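Local coordinates for Glucose/sorbosone dehydrogenases (Escherichia coli K12, PDB 2G8S), which is of unknown function but folds as a six-bladed beta-propeller of the glucose/sorbosone dehydrogenase family and binds a calcium ion, at residues Leu17-Ala22 and Leu339-Ser344; Leu33-Gly38 and Leu69-Ala74; Ser55-Val60 and Ile83-Ser88; Lys299-Met304 and Gln323-Val328. All coordinates share one frame; numbering follows the deposited sequence. Where two conformers were deposited one is given.

Contact 1: Leu17-Ala22 and Leu339-Ser344; sequences LDHPWA and LTDESS. With EDO (1,2-ethanediol), chain F; EDO (1,2-ethanediol), chain H.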
# COMPACT_ATOMS: atom_id res chain seq x y z
N LEU A 17 -0.54 18.41 -7.30
CA LEU A 17 -0.72 17.69 -6.05
C LEU A 17 0.64 17.40 -5.44
O LEU A 17 1.48 16.72 -6.05
CB LEU A 17 -1.48 16.37 -6.28
CG LEU A 17 -2.93 16.47 -6.77
CD1 LEU A 17 -3.44 15.08 -7.08
CD2 LEU A 17 -3.83 17.16 -5.76
N ASP A 18 0.87 17.90 -4.23
CA ASP A 18 2.15 17.73 -3.55
C ASP A 18 2.27 16.32 -2.95
O ASP A 18 1.78 16.08 -1.85
CB ASP A 18 2.29 18.80 -2.46
CG ASP A 18 3.68 18.84 -1.83
OD1 ASP A 18 4.54 18.00 -2.16
OD2 ASP A 18 3.90 19.74 -1.00
N HIS A 19 2.91 15.42 -3.69
CA HIS A 19 3.13 14.03 -3.24
C HIS A 19 1.87 13.32 -2.71
O HIS A 19 1.82 12.91 -1.55
CB HIS A 19 4.28 13.98 -2.25
CG HIS A 19 5.60 14.27 -2.88
ND1 HIS A 19 6.08 15.55 -3.06
CD2 HIS A 19 6.52 13.44 -3.44
CE1 HIS A 19 7.25 15.50 -3.66
NE2 HIS A 19 7.54 14.23 -3.91
N PRO A 20 0.87 13.13 -3.58
CA PRO A 20 -0.30 12.36 -3.16
C PRO A 20 0.14 10.92 -2.89
O PRO A 20 1.07 10.43 -3.54
CB PRO A 20 -1.22 12.43 -4.39
CG PRO A 20 -0.29 12.68 -5.54
CD PRO A 20 0.79 13.56 -4.99
N TRP A 21 -0.51 10.25 -1.94
CA TRP A 21 -0.13 8.87 -1.62
C TRP A 21 -1.22 7.86 -1.93
O TRP A 21 -0.92 6.74 -2.38
CB TRP A 21 0.29 8.75 -0.15
CG TRP A 21 1.27 7.61 0.12
CD1 TRP A 21 2.62 7.66 -0.01
CD2 TRP A 21 0.96 6.28 0.59
NE1 TRP A 21 3.18 6.45 0.33
CE2 TRP A 21 2.19 5.59 0.71
CE3 TRP A 21 -0.22 5.61 0.91
CZ2 TRP A 21 2.26 4.26 1.16
CZ3 TRP A 21 -0.16 4.29 1.35
CH2 TRP A 21 1.08 3.63 1.46
N ALA A 22 -2.47 8.23 -1.67
CA ALA A 22 -3.59 7.31 -1.84
C ALA A 22 -4.87 8.05 -2.16
O ALA A 22 -4.98 9.26 -1.93
CB ALA A 22 -3.79 6.45 -0.59
N LEU A 339 -2.25 8.09 -9.36
CA LEU A 339 -1.62 9.22 -8.65
C LEU A 339 -0.12 9.17 -8.89
O LEU A 339 0.50 8.10 -8.79
CB LEU A 339 -1.88 9.14 -7.14
CG LEU A 339 -3.30 9.41 -6.66
CD1 LEU A 339 -3.41 9.00 -5.21
CD2 LEU A 339 -3.71 10.88 -6.86
N THR A 340 0.46 10.32 -9.23
CA THR A 340 1.89 10.39 -9.47
C THR A 340 2.65 10.90 -8.24
O THR A 340 2.11 11.68 -7.45
CB THR A 340 2.22 11.25 -10.70
OG1 THR A 340 1.96 12.63 -10.41
CG2 THR A 340 1.40 10.81 -11.89
N ASP A 341 3.90 10.45 -8.10
CA ASP A 341 4.73 10.74 -6.92
C ASP A 341 5.67 11.89 -7.22
O ASP A 341 6.89 11.70 -7.36
CB ASP A 341 5.54 9.50 -6.51
CG ASP A 341 6.26 9.70 -5.19
OD1 ASP A 341 5.60 10.09 -4.21
OD2 ASP A 341 7.49 9.48 -5.13
N GLU A 342 5.10 13.09 -7.31
CA GLU A 342 5.84 14.29 -7.71
C GLU A 342 5.42 15.50 -6.86
O GLU A 342 4.34 15.50 -6.25
CB GLU A 342 5.60 14.58 -9.20
CG GLU A 342 5.91 13.42 -10.18
CD GLU A 342 7.39 13.15 -10.39
OE1 GLU A 342 8.25 13.90 -9.87
OE2 GLU A 342 7.71 12.17 -11.11
N SER A 343 6.28 16.52 -6.81
CA SER A 343 5.97 17.78 -6.14
C SER A 343 4.77 18.44 -6.80
O SER A 343 3.90 19.01 -6.13
CB SER A 343 7.18 18.71 -6.18
OG SER A 343 8.28 18.12 -5.52
N SER A 344 4.75 18.38 -8.14
CA SER A 344 3.60 18.82 -8.91
C SER A 344 2.92 17.58 -9.50
O SER A 344 2.89 17.36 -10.72
CB SER A 344 3.98 19.85 -9.98
OG SER A 344 2.85 20.62 -10.35
C1 EDO F . 0.61 3.68 -1.86
O1 EDO F . -0.13 4.09 -3.00
C2 EDO F . 1.52 2.51 -2.18
O2 EDO F . 2.41 2.91 -3.24
C1 EDO H . -2.70 21.33 -3.64
O1 EDO H . -2.20 22.35 -2.77
C2 EDO H . -2.21 19.96 -3.19
O2 EDO H . -0.78 19.95 -3.00
O HOH W 1 9.02 12.81 -5.93
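One direct hydrogen bond spans Leu17-Ala22 and Leu339-Ser344: His19 N donates to Glu342 O over 2.9 Å, the donor standing above the carbonyl plane. That same oxygen also lies over one face of the His19 imidazole, offset toward its rim. Both ring nitrogens help to fix the rotation of this ring. ND1 donates to Asp18 OD1 along a nearly straight line (175°) in the ring plane, a histidine-carboxylate pair that probably keeps ND1 protonated, while NE2 shares a water with Asp341 O. At the ring edge, Ser343 OG sits 3.4 Å from His19 CE1, and Asp341 OD1 approaches CD2 with its carboxylate turned 79° from the imidazole. The stronger tie of Asp341 is a salt bridge from OD2 to Arg324. A softer CA-H...O contact joins Asp18 CA to Ser343 O at 3.4 Å.

The site illustrates ring closure in a beta-propeller. Strand 8-17 completes the sheet built from strands 325-330, 336-340 and 345-352, and just past Leu17 the chain enters strand 20-25 of the next blade.

Among the apolar contacts, Leu339 has CG anti to its carbonyl carbon (chi1 -71°), which carries CD2 to 3.8 Å from Pro20 CB. Leu339 CD1 comes to 3.5 Å from Ala22 C. Leu17 CD1 reaches the same Leu339 CD2 at 4.2 Å. Packing is tight where Pro20 CG meets Thr340 O at 3.2 Å. One 1,2-ethanediol lays C1 over a face of the Trp21 indole, and another accepts a hydrogen bond from Asp18 N.

Contact 2: Leu33-Gly38 and Leu69-Ala74; sequences LITLRG and LDVVLA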
# COMPACT_ATOMS: atom_id res chain seq x y z
N LEU A 33 -11.46 11.13 -1.85
CA LEU A 33 -10.51 11.72 -0.91
C LEU A 33 -9.12 11.36 -1.40
O LEU A 33 -8.90 10.28 -1.97
CB LEU A 33 -10.73 11.15 0.49
CG LEU A 33 -12.09 11.36 1.17
CD1 LEU A 33 -12.11 10.66 2.51
CD2 LEU A 33 -12.43 12.84 1.33
N ILE A 34 -8.17 12.28 -1.19
CA ILE A 34 -6.78 12.06 -1.56
C ILE A 34 -5.90 12.45 -0.39
O ILE A 34 -6.09 13.52 0.20
CB ILE A 34 -6.37 12.92 -2.80
CG1 ILE A 34 -7.32 12.67 -3.98
CG2 ILE A 34 -4.92 12.64 -3.20
CD1 ILE A 34 -7.17 13.65 -5.14
N THR A 35 -4.95 11.59 -0.03
CA THR A 35 -3.95 11.97 0.96
C THR A 35 -2.76 12.61 0.26
O THR A 35 -2.32 12.14 -0.78
CB THR A 35 -3.43 10.77 1.76
OG1 THR A 35 -3.02 9.73 0.86
CG2 THR A 35 -4.50 10.25 2.70
N LEU A 36 -2.27 13.71 0.84
CA LEU A 36 -1.02 14.32 0.41
C LEU A 36 -0.03 14.08 1.53
O LEU A 36 -0.33 14.37 2.69
CB LEU A 36 -1.20 15.82 0.17
CG LEU A 36 -2.24 16.22 -0.87
CD1 LEU A 36 -2.33 17.73 -0.88
CD2 LEU A 36 -1.87 15.69 -2.27
N ARG A 37 1.12 13.52 1.18
CA ARG A 37 2.01 12.92 2.18
C ARG A 37 2.53 13.92 3.22
O ARG A 37 2.85 13.54 4.34
CB ARG A 37 3.16 12.15 1.52
CG ARG A 37 3.74 11.05 2.41
CD ARG A 37 4.74 10.17 1.67
NE ARG A 37 6.05 10.80 1.54
CZ ARG A 37 6.66 11.08 0.39
NH1 ARG A 37 6.10 10.79 -0.77
NH2 ARG A 37 7.85 11.66 0.42
N GLY A 38 2.58 15.20 2.85
CA GLY A 38 3.00 16.24 3.78
C GLY A 38 2.05 16.42 4.95
O GLY A 38 2.42 17.05 5.96
N LEU A 69 -0.27 8.66 4.89
CA LEU A 69 -0.15 7.55 3.94
C LEU A 69 -1.51 7.12 3.40
O LEU A 69 -2.06 7.80 2.54
CB LEU A 69 0.68 6.41 4.54
CG LEU A 69 2.10 6.84 4.99
CD1 LEU A 69 2.77 5.71 5.76
CD2 LEU A 69 2.98 7.34 3.84
N ASP A 70 -2.07 6.01 3.88
CA ASP A 70 -3.28 5.49 3.24
C ASP A 70 -4.56 6.16 3.72
O ASP A 70 -4.62 6.65 4.85
CB ASP A 70 -3.40 3.97 3.43
CG ASP A 70 -3.96 3.27 2.19
OD1 ASP A 70 -4.44 3.96 1.26
OD2 ASP A 70 -3.88 2.03 2.14
N VAL A 71 -5.57 6.17 2.86
CA VAL A 71 -6.92 6.51 3.27
C VAL A 71 -7.84 5.44 2.69
O VAL A 71 -7.79 5.18 1.49
CB VAL A 71 -7.36 7.93 2.79
CG1 VAL A 71 -7.18 8.11 1.28
CG2 VAL A 71 -8.80 8.20 3.19
N VAL A 72 -8.63 4.80 3.55
CA VAL A 72 -9.51 3.71 3.12
C VAL A 72 -10.85 3.83 3.84
O VAL A 72 -10.88 4.05 5.05
CB VAL A 72 -8.87 2.31 3.41
CG1 VAL A 72 -9.79 1.18 2.95
CG2 VAL A 72 -7.49 2.18 2.75
N LEU A 73 -11.95 3.66 3.12
CA LEU A 73 -13.27 3.68 3.75
C LEU A 73 -13.51 2.36 4.46
O LEU A 73 -13.12 1.30 3.96
CB LEU A 73 -14.37 3.91 2.72
CG LEU A 73 -14.25 5.05 1.72
CD1 LEU A 73 -15.60 5.23 1.05
CD2 LEU A 73 -13.82 6.35 2.35
N ALA A 74 -14.15 2.40 5.63
CA ALA A 74 -14.57 1.17 6.31
C ALA A 74 -15.58 0.42 5.42
O ALA A 74 -16.28 1.05 4.63
CB ALA A 74 -15.17 1.48 7.67
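Thr35 lays its CG2 methyl against the branch point of Val71, 3.7 Å from Val71 CB, and the two side chains slide past each other in opposite directions. The first torsion of Thr35 (chi1 51°) places OG1 in the crowded position between backbone N and carbonyl carbon, and from there the hydroxyl donates to Leu69 O at 2.7 Å, almost along the C=O axis (169°). OG1 thus satisfies a carbonyl of a different sheet, and it also takes a weak hydrogen bond from Ala22 N.

Apolar contacts flank this bond. Leu33 crosses Val71 at about a right angle, its CD1 lying 4.2 Å from Val71 CG2. The aliphatic part of Arg37 runs alongside Leu69, CD being 4.0 Å from Leu69 CD2, while its guanidinium is held by Gly64 O and Gly66 O.

The two strand segments are nearly antiparallel (163°) but their axes stay 7.0 Å apart, and no backbone-to-backbone hydrogen bond joins them; the link is one side-chain-to-carbonyl bond and apolar packing between adjacent propeller blades. Strand 32-36 lies between 20-25 and 40-45 in its sheet, whereas strand 68-73 pairs with 82-90, where Leu69 and Asp70 form a classic beta bulge opposite Ser86.

Contact 3: Ser55-Val60 and Ile83-Ser88; sequences SGVPDV and IWLSYS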
# COMPACT_ATOMS: atom_id res chain seq x y z
N SER A 55 -10.39 19.09 8.27
CA SER A 55 -9.95 19.18 9.66
C SER A 55 -10.10 17.83 10.35
O SER A 55 -10.82 16.94 9.85
CB SER A 55 -10.78 20.23 10.40
OG SER A 55 -12.04 19.68 10.72
N GLY A 56 -9.42 17.65 11.49
CA GLY A 56 -9.50 16.42 12.28
C GLY A 56 -8.55 15.31 11.89
O GLY A 56 -8.67 14.18 12.38
N VAL A 57 -7.59 15.63 11.02
CA VAL A 57 -6.62 14.66 10.51
C VAL A 57 -5.44 14.62 11.50
O VAL A 57 -5.03 15.67 11.99
CB VAL A 57 -6.14 15.06 9.09
CG1 VAL A 57 -5.04 14.15 8.56
CG2 VAL A 57 -7.33 15.08 8.12
N PRO A 58 -4.90 13.42 11.80
CA PRO A 58 -3.78 13.36 12.75
C PRO A 58 -2.54 14.09 12.24
O PRO A 58 -2.34 14.19 11.02
CB PRO A 58 -3.48 11.86 12.85
CG PRO A 58 -4.04 11.27 11.57
CD PRO A 58 -5.28 12.07 11.32
N ASP A 59 -1.75 14.62 13.17
CA ASP A 59 -0.44 15.16 12.84
C ASP A 59 0.45 13.99 12.43
O ASP A 59 0.32 12.88 12.96
CB ASP A 59 0.19 15.85 14.04
CG ASP A 59 -0.56 17.10 14.46
OD1 ASP A 59 -0.84 17.95 13.60
OD2 ASP A 59 -0.84 17.22 15.66
N VAL A 60 1.34 14.26 11.47
CA VAL A 60 2.20 13.21 10.93
C VAL A 60 3.67 13.64 10.93
O VAL A 60 3.98 14.83 11.01
CB VAL A 60 1.79 12.81 9.49
CG1 VAL A 60 0.30 12.50 9.43
CG2 VAL A 60 2.16 13.89 8.49
N ILE A 83 -13.77 6.34 8.19
CA ILE A 83 -12.60 6.28 7.31
C ILE A 83 -11.36 6.00 8.14
O ILE A 83 -11.24 6.46 9.28
CB ILE A 83 -12.44 7.54 6.41
CG1 ILE A 83 -12.00 8.77 7.20
CG2 ILE A 83 -13.71 7.80 5.61
CD1 ILE A 83 -11.37 9.86 6.31
N TRP A 84 -10.47 5.19 7.57
CA TRP A 84 -9.22 4.81 8.21
C TRP A 84 -8.05 5.52 7.55
O TRP A 84 -8.03 5.70 6.33
CB TRP A 84 -9.02 3.29 8.09
CG TRP A 84 -9.92 2.47 8.97
CD1 TRP A 84 -11.27 2.28 8.83
CD2 TRP A 84 -9.53 1.72 10.12
NE1 TRP A 84 -11.75 1.46 9.84
CE2 TRP A 84 -10.69 1.10 10.64
CE3 TRP A 84 -8.30 1.50 10.77
CZ2 TRP A 84 -10.66 0.27 11.78
CZ3 TRP A 84 -8.26 0.69 11.90
CH2 TRP A 84 -9.43 0.08 12.39
N LEU A 85 -7.07 5.92 8.36
CA LEU A 85 -5.85 6.54 7.85
C LEU A 85 -4.63 5.86 8.45
O LEU A 85 -4.66 5.41 9.61
CB LEU A 85 -5.78 8.04 8.20
CG LEU A 85 -6.91 8.96 7.72
CD1 LEU A 85 -6.84 10.34 8.36
CD2 LEU A 85 -6.87 9.09 6.19
N SER A 86 -3.55 5.79 7.67
CA SER A 86 -2.26 5.41 8.22
C SER A 86 -1.27 6.54 8.00
O SER A 86 -1.42 7.36 7.10
CB SER A 86 -1.75 4.12 7.58
OG SER A 86 -1.47 4.29 6.20
N TYR A 87 -0.25 6.60 8.85
CA TYR A 87 0.70 7.71 8.83
C TYR A 87 1.95 7.32 9.60
O TYR A 87 1.93 6.35 10.34
CB TYR A 87 0.06 8.98 9.43
CG TYR A 87 -0.39 8.86 10.88
CD1 TYR A 87 0.37 9.41 11.91
CD2 TYR A 87 -1.60 8.22 11.22
CE1 TYR A 87 -0.04 9.32 13.25
CE2 TYR A 87 -2.01 8.12 12.56
CZ TYR A 87 -1.22 8.67 13.56
OH TYR A 87 -1.60 8.59 14.88
N SER A 88 3.03 8.06 9.41
CA SER A 88 4.20 7.87 10.27
C SER A 88 4.12 8.80 11.47
O SER A 88 3.66 9.94 11.37
CB SER A 88 5.50 8.06 9.50
OG SER A 88 5.50 9.26 8.77
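The phenol ring of Tyr87 carries Pro58 on one face. Pro58 CB stands 4.1 Å from the ring centroid and only 18° off the normal, a CH-pi contact displaced toward the rim, and Pro58 CG lies 3.9 Å from Tyr87 CE2 as the pyrrolidine crosses the ring obliquely. Two further groups come in at a slant: Asp59 O, 3.6 Å from Tyr87 CE1, and the CG1 methyl of Val60.

The torsions account for this placement. Tyr87 holds CG in the crowded position between backbone N and carbonyl carbon (chi1 60°), which stands the ring up from the strand toward the loop. Val60 turns CG1 anti to its carbonyl carbon, bringing that methyl to 3.5 Å from Tyr87 CB. Beyond the ring, Leu85 CD1 lies 3.8 Å from Pro58 CD, and Val57 CG1 touches the same methyl at 4.2 Å. Where the two backbones come nearest, Val60 CA passes 3.6 Å from Ser88 O.

Within the propeller, residues 55-60 belong to the long connection that leaves strand 49-50 of one blade and leads to strand 68-73 of the next; here it runs roughly along strand 82-90, their touching parts 20° apart in direction. Ser88 OG bonds Trp61 O and Gly67 N farther along the same connection, and Tyr87 OH bonds Thr117 OG1.

No hydrogen bond links the two segments directly, so their fit depends on shape and apolar surface: a proline against an aromatic face, with branched side chains filling in around it.

Contact 4: Lys299-Met304 and Gln323-Val328; sequences KDVIVM and QRIRDV. With EDO (1,2-ethanediol), chain F.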
# COMPACT_ATOMS: atom_id res chain seq x y z
N LYS A 299 8.81 4.93 -13.65
CA LYS A 299 7.95 6.06 -14.00
C LYS A 299 6.87 5.65 -15.00
O LYS A 299 6.68 6.28 -16.03
CB LYS A 299 8.79 7.24 -14.53
CG LYS A 299 9.83 7.76 -13.53
CD LYS A 299 10.52 9.03 -14.02
CE LYS A 299 11.56 9.47 -13.02
NZ LYS A 299 12.26 10.71 -13.45
N ASP A 300 6.18 4.56 -14.68
CA ASP A 300 5.09 4.07 -15.51
C ASP A 300 4.23 3.07 -14.74
O ASP A 300 4.41 2.91 -13.54
CB ASP A 300 5.59 3.52 -16.87
CG ASP A 300 6.55 2.33 -16.75
OD1 ASP A 300 6.61 1.65 -15.71
OD2 ASP A 300 7.25 2.07 -17.77
N VAL A 301 3.27 2.46 -15.44
CA VAL A 301 2.41 1.42 -14.88
C VAL A 301 2.67 0.10 -15.59
O VAL A 301 2.75 0.02 -16.82
CB VAL A 301 0.91 1.83 -14.98
CG1 VAL A 301 -0.02 0.63 -14.68
CG2 VAL A 301 0.63 3.01 -14.04
N ILE A 302 2.84 -0.95 -14.78
CA ILE A 302 3.04 -2.29 -15.29
C ILE A 302 1.68 -2.95 -15.50
O ILE A 302 0.85 -2.97 -14.58
CB ILE A 302 3.88 -3.14 -14.32
CG1 ILE A 302 5.10 -2.35 -13.81
CG2 ILE A 302 4.32 -4.43 -15.00
CD1 ILE A 302 5.82 -3.07 -12.67
N VAL A 303 1.46 -3.49 -16.69
CA VAL A 303 0.23 -4.19 -17.01
C VAL A 303 0.53 -5.68 -16.98
O VAL A 303 1.41 -6.15 -17.70
CB VAL A 303 -0.31 -3.82 -18.40
CG1 VAL A 303 -1.67 -4.47 -18.62
CG2 VAL A 303 -0.40 -2.32 -18.53
N MSE A 304 -0.19 -6.42 -16.13
CA MSE A 304 0.07 -7.84 -15.97
C MSE A 304 -1.17 -8.67 -16.19
O MSE A 304 -2.28 -8.23 -15.90
CB MSE A 304 0.66 -8.12 -14.59
CG MSE A 304 1.81 -7.20 -14.24
SE MSE A 304 2.71 -7.70 -12.67
CE MSE A 304 3.81 -9.14 -13.45
N GLN A 323 6.53 10.46 -15.43
CA GLN A 323 6.16 10.72 -14.04
C GLN A 323 6.26 9.47 -13.18
O GLN A 323 5.81 8.39 -13.59
CB GLN A 323 4.73 11.27 -13.95
CG GLN A 323 4.47 12.47 -14.86
CD GLN A 323 5.37 13.66 -14.56
OE1 GLN A 323 5.28 14.26 -13.48
NE2 GLN A 323 6.23 14.01 -15.50
N ARG A 324 6.86 9.62 -12.00
CA ARG A 324 6.87 8.54 -11.01
C ARG A 324 5.43 8.20 -10.65
O ARG A 324 4.62 9.09 -10.42
CB ARG A 324 7.60 8.99 -9.74
CG ARG A 324 9.06 9.41 -9.94
CD ARG A 324 9.60 10.18 -8.73
NE ARG A 324 9.37 9.51 -7.45
CZ ARG A 324 10.11 8.51 -6.97
NH1 ARG A 324 11.14 8.03 -7.67
NH2 ARG A 324 9.83 7.97 -5.79
N ILE A 325 5.10 6.90 -10.59
CA ILE A 325 3.73 6.49 -10.29
C ILE A 325 3.62 5.97 -8.86
O ILE A 325 4.31 5.02 -8.48
CB ILE A 325 3.21 5.44 -11.29
CG1 ILE A 325 3.33 5.94 -12.74
CG2 ILE A 325 1.78 5.04 -10.95
CD1 ILE A 325 2.59 7.26 -13.03
N ARG A 326 2.72 6.57 -8.09
CA ARG A 326 2.54 6.25 -6.68
C ARG A 326 1.38 5.28 -6.42
O ARG A 326 1.53 4.33 -5.64
CB ARG A 326 2.36 7.54 -5.87
CG ARG A 326 1.82 7.37 -4.44
CD ARG A 326 2.64 6.41 -3.56
NE ARG A 326 3.97 6.93 -3.29
CZ ARG A 326 4.96 6.20 -2.77
NH1 ARG A 326 4.78 4.91 -2.51
NH2 ARG A 326 6.14 6.75 -2.55
N ASP A 327 0.22 5.52 -7.03
CA ASP A 327 -0.95 4.68 -6.73
C ASP A 327 -1.75 4.44 -7.99
O ASP A 327 -1.74 5.25 -8.91
CB ASP A 327 -1.85 5.32 -5.64
CG ASP A 327 -2.64 4.28 -4.84
OD1 ASP A 327 -2.50 3.05 -5.08
OD2 ASP A 327 -3.41 4.69 -3.94
N VAL A 328 -2.43 3.29 -8.00
CA VAL A 328 -3.26 2.86 -9.12
C VAL A 328 -4.50 2.21 -8.52
O VAL A 328 -4.39 1.34 -7.65
CB VAL A 328 -2.52 1.83 -10.03
CG1 VAL A 328 -3.41 1.41 -11.19
CG2 VAL A 328 -1.20 2.41 -10.57
C1 EDO F . 0.61 3.68 -1.86
O1 EDO F . -0.13 4.09 -3.00
C2 EDO F . 1.52 2.51 -2.18
O2 EDO F . 2.41 2.91 -3.24
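The strand parts of Lys299-Met304 and Gln323-Val328 cross at 46° with axes 7.7 Å apart, and the backbones approach most closely just before each strand begins. Lys299 takes left-handed backbone angles and forms a G1 beta bulge with Asp300 opposite Ala295; its CA comes within 3.2 Å of Gln323 O. Arg326 and Asp327 form a classic bulge opposite Leu339.

Three apolar side chains carry the crossing between these neighbouring propeller blades. Val301 CG2 meets Ile325 CG2 at 3.9 Å, the side chains at about a right angle, and also meets Val328 CG2 tip to tip at 4.0 Å. Ile325 CG1, anti to its own carbonyl carbon, rests 3.3 Å from Asp300 O. Lys299 stretches out obliquely across Arg324, CE lying 4.0 Å from Arg324 CG. Farther from the crossing, a 1,2-ethanediol accepts a hydrogen bond at O2 from Arg326 NH1 (3.2 Å) and returns one from O2 to Arg326 O.

Without a direct hydrogen bond between them, the segments depend on van der Waals packing, partly methyl on methyl and partly carbon against carbonyl oxygen, and the like charges of Lys299 NZ and Arg324 NH1 remain 6.5 Å apart, their repulsion probably eased by the salt bridge from Arg324 to Asp341.

How the contacts relate
The four contacts mark successive blade boundaries and one blade linker around the propeller. Contact 1, where the ring closes, has its centre 12 Å from both contact 2 and contact 4. Backbone pairing makes the connections: Trp21 N lies 2.9 Å from Thr35 O, and Leu339 O lies 2.8 Å from Arg326 N. Contacts 2 and 3 have centres only 8 Å apart and share a sheet, Val72 O being 2.8 Å from Trp84 N. Contacts 3 and 4, at the far ends of the series, stand about 25 Å apart between centres. One 1,2-ethanediol touches both contact 1 and contact 4, whereas the calcium site, with Glu223 and Tyr233, involves none of the eight segments.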